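Local coordinates for protein putative glycoside hydrolase (Parabacteroides distasonis ATCC 8503, PDB 3GYC) that is a putative glycoside hydrolase of a cellulase-like TIM-barrel family and probably cleaves glycosidic bonds in sugar chains, its substrate being unknown, at residues A[18-22]-A[302-306]; A[323-328]-A[356-362]. All coordinates share one frame; numbering follows the deposited sequence.

Contact 1: residues A[18-22]-A[302-306]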
ATOM      1  N   ALA A  18       0.167   9.433   9.531  1.00 11.99           N
ATOM      2  CA  ALA A  18       0.364   8.047   9.936  1.00 11.01           C
ATOM      3  C   ALA A  18      -0.730   7.270   9.200  1.00 11.62           C
ATOM      4  O   ALA A  18      -1.945   7.440   9.437  1.00 10.43           O
ATOM      5  CB  ALA A  18       0.273   7.859  11.456  1.00 10.10           C
ATOM      6  N   ILE A  19      -0.273   6.431   8.294  1.00 11.64           N
ATOM      7  CA  ILE A  19      -1.135   5.700   7.335  1.00 10.95           C
ATOM      8  C   ILE A  19      -1.186   4.201   7.585  1.00 12.48           C
ATOM      9  O   ILE A  19      -0.267   3.625   8.153  1.00  9.76           O
ATOM     10  CB  ILE A  19      -0.689   6.048   5.845  1.00 11.93           C
ATOM     11  CG1 ILE A  19      -1.695   5.585   4.797  1.00 11.69           C
ATOM     12  CG2 ILE A  19       0.719   5.487   5.480  1.00 10.43           C
ATOM     13  CD1 ILE A  19      -1.441   6.248   3.370  1.00 12.20           C
ATOM     14  N   THR A  20      -2.308   3.583   7.224  1.00 12.26           N
ATOM     15  CA  THR A  20      -2.433   2.153   7.235  1.00 12.68           C
ATOM     16  C   THR A  20      -3.101   1.649   5.911  1.00 13.51           C
ATOM     17  O   THR A  20      -3.970   2.305   5.393  1.00 13.48           O
ATOM     18  CB  THR A  20      -3.255   1.645   8.409  1.00 13.05           C
ATOM     19  OG1 THR A  20      -3.259   0.236   8.327  1.00 16.81           O
ATOM     20  CG2 THR A  20      -4.736   2.095   8.353  1.00  9.83           C
HETATM   21  N   MSE A  21      -2.615   0.524   5.402  1.00 13.35           N
HETATM   22  CA  MSE A  21      -3.197  -0.163   4.253  1.00 13.28           C
HETATM   23  C   MSE A  21      -4.386  -1.023   4.697  1.00 12.34           C
HETATM   24  O   MSE A  21      -4.206  -1.972   5.498  1.00 12.82           O
HETATM   25  CB  MSE A  21      -2.177  -1.088   3.616  1.00 12.69           C
HETATM   26  CG  MSE A  21      -2.767  -1.877   2.468  1.00 12.80           C
HETATM   27 SE   MSE A  21      -1.652  -3.346   2.031  0.75  9.28          SE
HETATM   28  CE  MSE A  21      -2.088  -4.498   3.554  1.00 12.08           C
ATOM     29  N   TRP A  22      -5.594  -0.625   4.281  1.00 12.36           N
ATOM     30  CA  TRP A  22      -6.799  -1.448   4.446  1.00 12.14           C
ATOM     31  C   TRP A  22      -7.212  -2.127   3.131  1.00 12.83           C
ATOM     32  O   TRP A  22      -8.254  -2.811   3.070  1.00 12.96           O
ATOM     33  CB  TRP A  22      -7.919  -0.655   5.096  1.00 11.89           C
ATOM     34  CG  TRP A  22      -7.788  -0.542   6.615  1.00 11.80           C
ATOM     35  CD1 TRP A  22      -6.726  -0.912   7.373  1.00 12.27           C
ATOM     36  CD2 TRP A  22      -8.717   0.099   7.537  1.00 11.48           C
ATOM     37  NE1 TRP A  22      -6.961  -0.642   8.722  1.00 11.03           N
ATOM     38  CE2 TRP A  22      -8.182  -0.044   8.840  1.00 11.35           C
ATOM     39  CE3 TRP A  22      -9.986   0.639   7.401  1.00 12.29           C
ATOM     40  CZ2 TRP A  22      -8.828   0.429   9.962  1.00 11.48           C
ATOM     41  CZ3 TRP A  22     -10.617   1.094   8.503  1.00 13.29           C
ATOM     42  CH2 TRP A  22     -10.040   0.997   9.774  1.00 11.36           C
ATOM     43  N   VAL A 302       6.056   7.564   0.544  1.00 12.87           N
ATOM     44  CA  VAL A 302       5.023   6.942   1.348  1.00 12.39           C
ATOM     45  C   VAL A 302       5.352   5.442   1.384  1.00 12.52           C
ATOM     46  O   VAL A 302       5.772   4.881   0.389  1.00 13.65           O
ATOM     47  CB  VAL A 302       3.549   7.150   0.787  1.00 13.10           C
ATOM     48  CG1 VAL A 302       2.536   6.311   1.615  1.00 11.88           C
ATOM     49  CG2 VAL A 302       3.142   8.629   0.782  1.00 10.81           C
ATOM     50  N   THR A 303       5.171   4.788   2.525  1.00 14.01           N
ATOM     51  CA  THR A 303       5.330   3.341   2.628  1.00 11.87           C
ATOM     52  C   THR A 303       4.124   2.825   3.404  1.00 13.00           C
ATOM     53  O   THR A 303       3.864   3.289   4.518  1.00 12.30           O
ATOM     54  CB  THR A 303       6.695   2.904   3.284  1.00 12.70           C
ATOM     55  OG1 THR A 303       7.794   3.206   2.404  1.00 12.13           O
ATOM     56  CG2 THR A 303       6.711   1.372   3.579  1.00 12.27           C
ATOM     57  N   THR A 304       3.343   1.905   2.800  1.00 12.19           N
ATOM     58  CA  THR A 304       2.173   1.315   3.452  1.00 13.18           C
ATOM     59  C   THR A 304       2.322  -0.194   3.642  1.00 13.18           C
ATOM     60  O   THR A 304       1.499  -0.813   4.308  1.00 14.68           O
ATOM     61  CB  THR A 304       0.864   1.591   2.654  1.00 13.79           C
ATOM     62  OG1 THR A 304       0.928   0.937   1.380  1.00 15.29           O
ATOM     63  CG2 THR A 304       0.636   3.118   2.482  1.00 13.23           C
ATOM     64  N   GLU A 305       3.397  -0.784   3.099  1.00 14.99           N
ATOM     65  CA  GLU A 305       3.654  -2.200   3.223  1.00 14.86           C
ATOM     66  C   GLU A 305       5.102  -2.357   3.717  1.00 14.18           C
ATOM     67  O   GLU A 305       6.041  -2.025   3.026  1.00 14.18           O
ATOM     68  CB  GLU A 305       3.388  -2.896   1.891  1.00 16.22           C
ATOM     69  CG  GLU A 305       1.941  -2.681   1.350  1.00 19.07           C
ATOM     70  CD  GLU A 305       1.524  -3.788   0.351  1.00 22.32           C
ATOM     71  OE1 GLU A 305       1.808  -4.965   0.637  1.00 23.87           O
ATOM     72  OE2 GLU A 305       0.880  -3.505  -0.690  1.00 22.63           O
ATOM     73  N   CYS A 306       5.223  -2.843   4.947  1.00 14.32           N
ATOM     74  CA  CYS A 306       6.443  -2.792   5.703  1.00 14.55           C
ATOM     75  C   CYS A 306       6.148  -3.437   7.058  1.00 15.83           C
ATOM     76  O   CYS A 306       4.986  -3.819   7.300  1.00 14.78           O
ATOM     77  CB  CYS A 306       6.749  -1.309   5.911  1.00 14.40           C
ATOM     78  SG  CYS A 306       5.233  -0.447   6.549  1.00 14.97           S
TER
HETATM   79  O   HOH W   1      -0.183  -0.358   6.328  1.00 13.57           O
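Ile19 meets Thr304 and Val302 inside the barrel. Its CG2 lies 3.8 Å from Thr304 CG2. CG1 stands anti to the backbone N (chi1 -168°), and the extended chain carries CD1 along the same methyl, 3.9 Å from Thr304 CG2. CD1 also comes within 4.3 Å of Val302 CG1. The threonine thus turns its methyl to the isoleucine, while its OG1 bonds to Glu232.

Selenomethionine Met21 comes next. Its CB packs 3.8 Å from Thr304 O. With CG opposite the backbone N (chi1 177°) and chi2 extended as well, SE rests 3.6 Å from Glu305 CD and 3.7 Å from Glu305 CG. The Glu305 acid end reaches on to Arg55, with which OE2 forms a salt bridge.

No direct hydrogen bond joins the segments. A water sits between them. It accepts from Met21 N at 2.7 Å and lies 2.7 Å from Thr304 O. Strand 340-343 separates strands 17-23 and 301-303 in the sheet. The contact thus links next-but-one strands on the barrel's inner side.

Methyl packing at Ile19 gives way to polar groups toward Glu305. This is consistent with a pocket at the C-terminal strand ends, where TIM-barrel enzymes carry their active sites.

Contact 2: residues A[323-328]-A[356-362]; sequences VKDLCE and MWRDVEW
Lys324 and Asp359 form the salt bridge of this contact. Lys324 NZ donates to Asp359 OD2 at 2.8 Å, and the oxygen accepts through its anti lone pair. The other oxygen, OD1, caps the helix that starts at Val360. It accepts from Trp362 N at 3.2 Å, and the N-H comes from above the carboxylate plane, 66° out of it. One carboxylate therefore serves both a lysine and a helix N terminus. Water 2 also accepts from Lys324 NZ and has weak bonds to Met356 O and Asp359 N.

The same lysine lies over one face of the Trp362 indole. A bend at chi3 (58°) sets CE 3.6 Å from the centroid of the five-membered ring, a CH-pi contact. NZ stands 4.5 Å from that centroid in a cation-pi contact. In the plane of the ring, Lys324 O sits at the edge, 3.4 Å from Trp362 CZ2. Trp362 NE1 donates to water 3, which also lies near Glu328 OE1 and Asp325 OD1.

Apolar contacts fill in the rest. Cys327 CB touches the ring edge, 4.1 Å from Trp362 CH2. The bent selenomethionine Met356 lays SE 3.8 Å from Lys324 CG, and its CE is near Val323 CG1. An alanine in place of Trp362 would probably open a gap beside Cys327 and leave the lysine chain freer to turn.

The N-capped start of helix 360-371, which follows the last barrel strand, packs here against helix 321-337, which comes between strands 301-303 and 340-343 in the chain. The two are neighbours in the outer helical layer of a TIM barrel.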
ATOM      1  N   VAL A 323       8.062  -9.310  15.525  1.00 12.14           N
ATOM      2  CA  VAL A 323       7.613  -8.654  14.323  1.00 12.82           C
ATOM      3  C   VAL A 323       7.343  -7.165  14.631  1.00 12.87           C
ATOM      4  O   VAL A 323       7.754  -6.272  13.853  1.00 13.31           O
ATOM      5  CB  VAL A 323       6.329  -9.340  13.758  1.00 13.11           C
ATOM      6  CG1 VAL A 323       5.820  -8.582  12.594  1.00 12.40           C
ATOM      7  CG2 VAL A 323       6.671 -10.819  13.381  1.00 10.82           C
ATOM      8  N   LYS A 324       6.729  -6.893  15.790  1.00 12.82           N
ATOM      9  CA  LYS A 324       6.475  -5.510  16.231  1.00 12.76           C
ATOM     10  C   LYS A 324       7.804  -4.768  16.453  1.00 14.19           C
ATOM     11  O   LYS A 324       7.923  -3.579  16.188  1.00 13.23           O
ATOM     12  CB  LYS A 324       5.579  -5.480  17.480  1.00 13.68           C
ATOM     13  CG  LYS A 324       4.117  -5.851  17.245  1.00 15.17           C
ATOM     14  CD  LYS A 324       3.278  -6.107  18.504  1.00 15.36           C
ATOM     15  CE  LYS A 324       3.254  -4.912  19.447  1.00 16.62           C
ATOM     16  NZ  LYS A 324       2.484  -5.155  20.714  1.00 16.33           N
ATOM     17  N   ASP A 325       8.803  -5.474  16.987  1.00 14.21           N
ATOM     18  CA  ASP A 325      10.115  -4.891  17.174  1.00 14.81           C
ATOM     19  C   ASP A 325      10.688  -4.373  15.852  1.00 13.16           C
ATOM     20  O   ASP A 325      11.240  -3.268  15.795  1.00 10.01           O
ATOM     21  CB  ASP A 325      11.072  -5.918  17.790  1.00 16.10           C
ATOM     22  CG  ASP A 325      10.837  -6.146  19.297  1.00 18.21           C
ATOM     23  OD1 ASP A 325      10.094  -5.368  19.921  1.00 19.97           O
ATOM     24  OD2 ASP A 325      11.440  -7.085  19.873  1.00 17.63           O
ATOM     25  N   LEU A 326      10.600  -5.191  14.805  1.00 11.91           N
ATOM     26  CA  LEU A 326      11.098  -4.822  13.485  1.00 11.97           C
ATOM     27  C   LEU A 326      10.251  -3.686  12.904  1.00 13.26           C
ATOM     28  O   LEU A 326      10.792  -2.792  12.225  1.00 13.88           O
ATOM     29  CB  LEU A 326      11.133  -6.034  12.526  1.00 12.91           C
ATOM     30  CG  LEU A 326      12.246  -7.083  12.717  1.00 13.39           C
ATOM     31  CD1 LEU A 326      11.924  -8.406  12.002  1.00 15.23           C
ATOM     32  CD2 LEU A 326      13.593  -6.479  12.257  1.00 13.94           C
ATOM     33  N   CYS A 327       8.943  -3.709  13.175  1.00 12.42           N
ATOM     34  CA  CYS A 327       8.072  -2.633  12.677  1.00 13.32           C
ATOM     35  C   CYS A 327       8.356  -1.313  13.362  1.00 12.82           C
ATOM     36  O   CYS A 327       8.402  -0.286  12.716  1.00 10.72           O
ATOM     37  CB  CYS A 327       6.626  -3.012  12.832  1.00 14.30           C
ATOM     38  SG  CYS A 327       6.243  -4.279  11.548  1.00 19.62           S
ATOM     39  N   GLU A 328       8.597  -1.359  14.666  1.00 13.46           N
ATOM     40  CA  GLU A 328       8.894  -0.165  15.421  1.00 15.88           C
ATOM     41  C   GLU A 328      10.201   0.444  14.882  1.00 15.49           C
ATOM     42  O   GLU A 328      10.277   1.662  14.618  1.00 14.32           O
ATOM     43  CB  GLU A 328       9.018  -0.520  16.909  1.00 18.52           C
ATOM     44  CG  GLU A 328       9.321   0.651  17.824  1.00 22.41           C
ATOM     45  CD  GLU A 328       9.410   0.261  19.277  1.00 25.04           C
ATOM     46  OE1 GLU A 328       8.788  -0.740  19.687  1.00 29.02           O
ATOM     47  OE2 GLU A 328      10.106   0.972  20.033  1.00 29.01           O
HETATM   48  N   MSE A 356      -1.582  -7.629  16.267  1.00 12.05           N
HETATM   49  CA  MSE A 356      -1.004  -6.347  15.939  1.00 11.12           C
HETATM   50  C   MSE A 356      -1.902  -5.161  16.353  1.00 13.49           C
HETATM   51  O   MSE A 356      -1.408  -4.122  16.824  1.00 11.62           O
HETATM   52  CB  MSE A 356      -0.690  -6.273  14.461  1.00 10.09           C
HETATM   53  CG  MSE A 356      -0.092  -4.929  14.051  1.00 12.14           C
HETATM   54 SE   MSE A 356       1.588  -4.503  14.815  0.75  8.36          SE
HETATM   55  CE  MSE A 356       2.642  -5.741  13.693  1.00  9.34           C
ATOM     56  N   TRP A 357      -3.210  -5.311  16.180  1.00 13.43           N
ATOM     57  CA  TRP A 357      -4.127  -4.223  16.462  1.00 14.81           C
ATOM     58  C   TRP A 357      -4.327  -3.915  17.931  1.00 15.00           C
ATOM     59  O   TRP A 357      -4.648  -2.788  18.285  1.00 13.88           O
ATOM     60  CB  TRP A 357      -5.481  -4.595  15.868  1.00 13.53           C
ATOM     61  CG  TRP A 357      -6.558  -3.530  15.709  1.00 13.93           C
ATOM     62  CD1 TRP A 357      -7.811  -3.546  16.267  1.00 14.48           C
ATOM     63  CD2 TRP A 357      -6.533  -2.381  14.850  1.00 12.95           C
ATOM     64  NE1 TRP A 357      -8.549  -2.460  15.815  1.00 14.07           N
ATOM     65  CE2 TRP A 357      -7.787  -1.736  14.957  1.00 12.50           C
ATOM     66  CE3 TRP A 357      -5.563  -1.805  14.053  1.00 13.20           C
ATOM     67  CZ2 TRP A 357      -8.086  -0.565  14.275  1.00 13.12           C
ATOM     68  CZ3 TRP A 357      -5.851  -0.647  13.383  1.00 12.80           C
ATOM     69  CH2 TRP A 357      -7.118  -0.031  13.495  1.00 12.64           C
ATOM     70  N   ARG A 358      -4.148  -4.913  18.791  1.00 16.92           N
ATOM     71  CA  ARG A 358      -4.549  -4.763  20.170  1.00 20.14           C
ATOM     72  C   ARG A 358      -3.779  -3.816  21.094  1.00 20.53           C
ATOM     73  O   ARG A 358      -4.417  -3.161  21.926  1.00 22.99           O
ATOM     74  CB  ARG A 358      -4.658  -6.122  20.850  1.00 22.47           C
ATOM     75  CG  ARG A 358      -3.344  -6.857  21.018  1.00 24.94           C
ATOM     76  CD  ARG A 358      -3.544  -8.267  21.688  1.00 26.31           C
ATOM     77  NE  ARG A 358      -4.847  -8.907  21.369  1.00 28.20           N
ATOM     78  CZ  ARG A 358      -5.209 -10.136  21.771  1.00 27.78           C
ATOM     79  NH1 ARG A 358      -4.361 -10.900  22.430  1.00 26.97           N
ATOM     80  NH2 ARG A 358      -6.421 -10.597  21.475  1.00 28.29           N
ATOM     81  N   ASP A 359      -2.461  -3.719  20.964  1.00 19.45           N
ATOM     82  CA  ASP A 359      -1.624  -2.901  21.917  1.00 20.31           C
ATOM     83  C   ASP A 359      -1.748  -1.398  21.541  1.00 19.04           C
ATOM     84  O   ASP A 359      -0.932  -0.888  20.790  1.00 19.60           O
ATOM     85  CB  ASP A 359      -0.178  -3.452  21.841  1.00 19.21           C
ATOM     86  CG  ASP A 359       0.812  -2.768  22.757  1.00 20.76           C
ATOM     87  OD1 ASP A 359       0.486  -1.759  23.435  1.00 21.12           O
ATOM     88  OD2 ASP A 359       1.974  -3.266  22.774  1.00 18.74           O
ATOM     89  N   VAL A 360      -2.783  -0.724  22.052  1.00 16.42           N
ATOM     90  CA  VAL A 360      -3.090   0.657  21.682  1.00 13.63           C
ATOM     91  C   VAL A 360      -1.933   1.631  21.956  1.00 14.31           C
ATOM     92  O   VAL A 360      -1.660   2.478  21.122  1.00 12.41           O
ATOM     93  CB  VAL A 360      -4.396   1.168  22.337  1.00 14.29           C
ATOM     94  CG1 VAL A 360      -4.576   2.626  22.066  1.00 14.37           C
ATOM     95  CG2 VAL A 360      -5.625   0.401  21.833  1.00 13.01           C
ATOM     96  N   GLU A 361      -1.225   1.466  23.081  1.00 12.93           N
ATOM     97  CA  GLU A 361      -0.104   2.347  23.434  1.00 15.20           C
ATOM     98  C   GLU A 361       1.084   2.211  22.499  1.00 13.39           C
ATOM     99  O   GLU A 361       1.731   3.204  22.213  1.00 12.20           O
ATOM    100  CB  GLU A 361       0.324   2.185  24.912  1.00 17.26           C
ATOM    101  CG  GLU A 361      -0.761   2.530  25.924  1.00 19.59           C
ATOM    102  CD  GLU A 361      -1.428   3.879  25.656  1.00 22.74           C
ATOM    103  OE1 GLU A 361      -0.712   4.910  25.538  1.00 23.31           O
ATOM    104  OE2 GLU A 361      -2.691   3.896  25.536  1.00 26.90           O
ATOM    105  N   TRP A 362       1.361   1.000  22.005  1.00 12.80           N
ATOM    106  CA  TRP A 362       2.420   0.776  21.014  1.00 11.72           C
ATOM    107  C   TRP A 362       2.142   1.585  19.750  1.00 11.03           C
ATOM    108  O   TRP A 362       3.050   2.227  19.174  1.00  9.49           O
ATOM    109  CB  TRP A 362       2.479  -0.678  20.637  1.00 12.10           C
ATOM    110  CG  TRP A 362       3.564  -1.082  19.700  1.00 12.40           C
ATOM    111  CD1 TRP A 362       4.814  -1.541  20.036  1.00 12.73           C
ATOM    112  CD2 TRP A 362       3.477  -1.180  18.269  1.00 12.21           C
ATOM    113  NE1 TRP A 362       5.505  -1.906  18.911  1.00 12.65           N
ATOM    114  CE2 TRP A 362       4.702  -1.702  17.810  1.00 12.12           C
ATOM    115  CE3 TRP A 362       2.493  -0.889  17.349  1.00 11.58           C
ATOM    116  CZ2 TRP A 362       4.970  -1.899  16.465  1.00 11.66           C
ATOM    117  CZ3 TRP A 362       2.767  -1.075  15.997  1.00 11.37           C
ATOM    118  CH2 TRP A 362       3.991  -1.583  15.573  1.00 11.24           C
TER
HETATM  119  O   HOH W   2      -0.206  -5.633  19.394  1.00 23.97           O
HETATM  120  O   HOH W   3       7.985  -3.300  19.810  1.00 15.60           O

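In the fold
From the N terminus, strand 17-23 opens the barrel. Contact 1 joins it to 302-306, at the end of strand 301-303, and so closes a loop of 279 residues holding most of the barrel. The chain then enters helix 321-337, passes through strand 340-343, and reaches helices 354-357 and 360-371. Contact 2 closes this much shorter loop of 27 residues. The two are in series, neither nested nor crossed. Contact 1 ties strands in the interior; contact 2 ties helices further out, with centres 14 Å apart. They touch where Trp22 CZ2 packs 4.0 Å from Trp357 CH2, linking the first strand to helix 354-357.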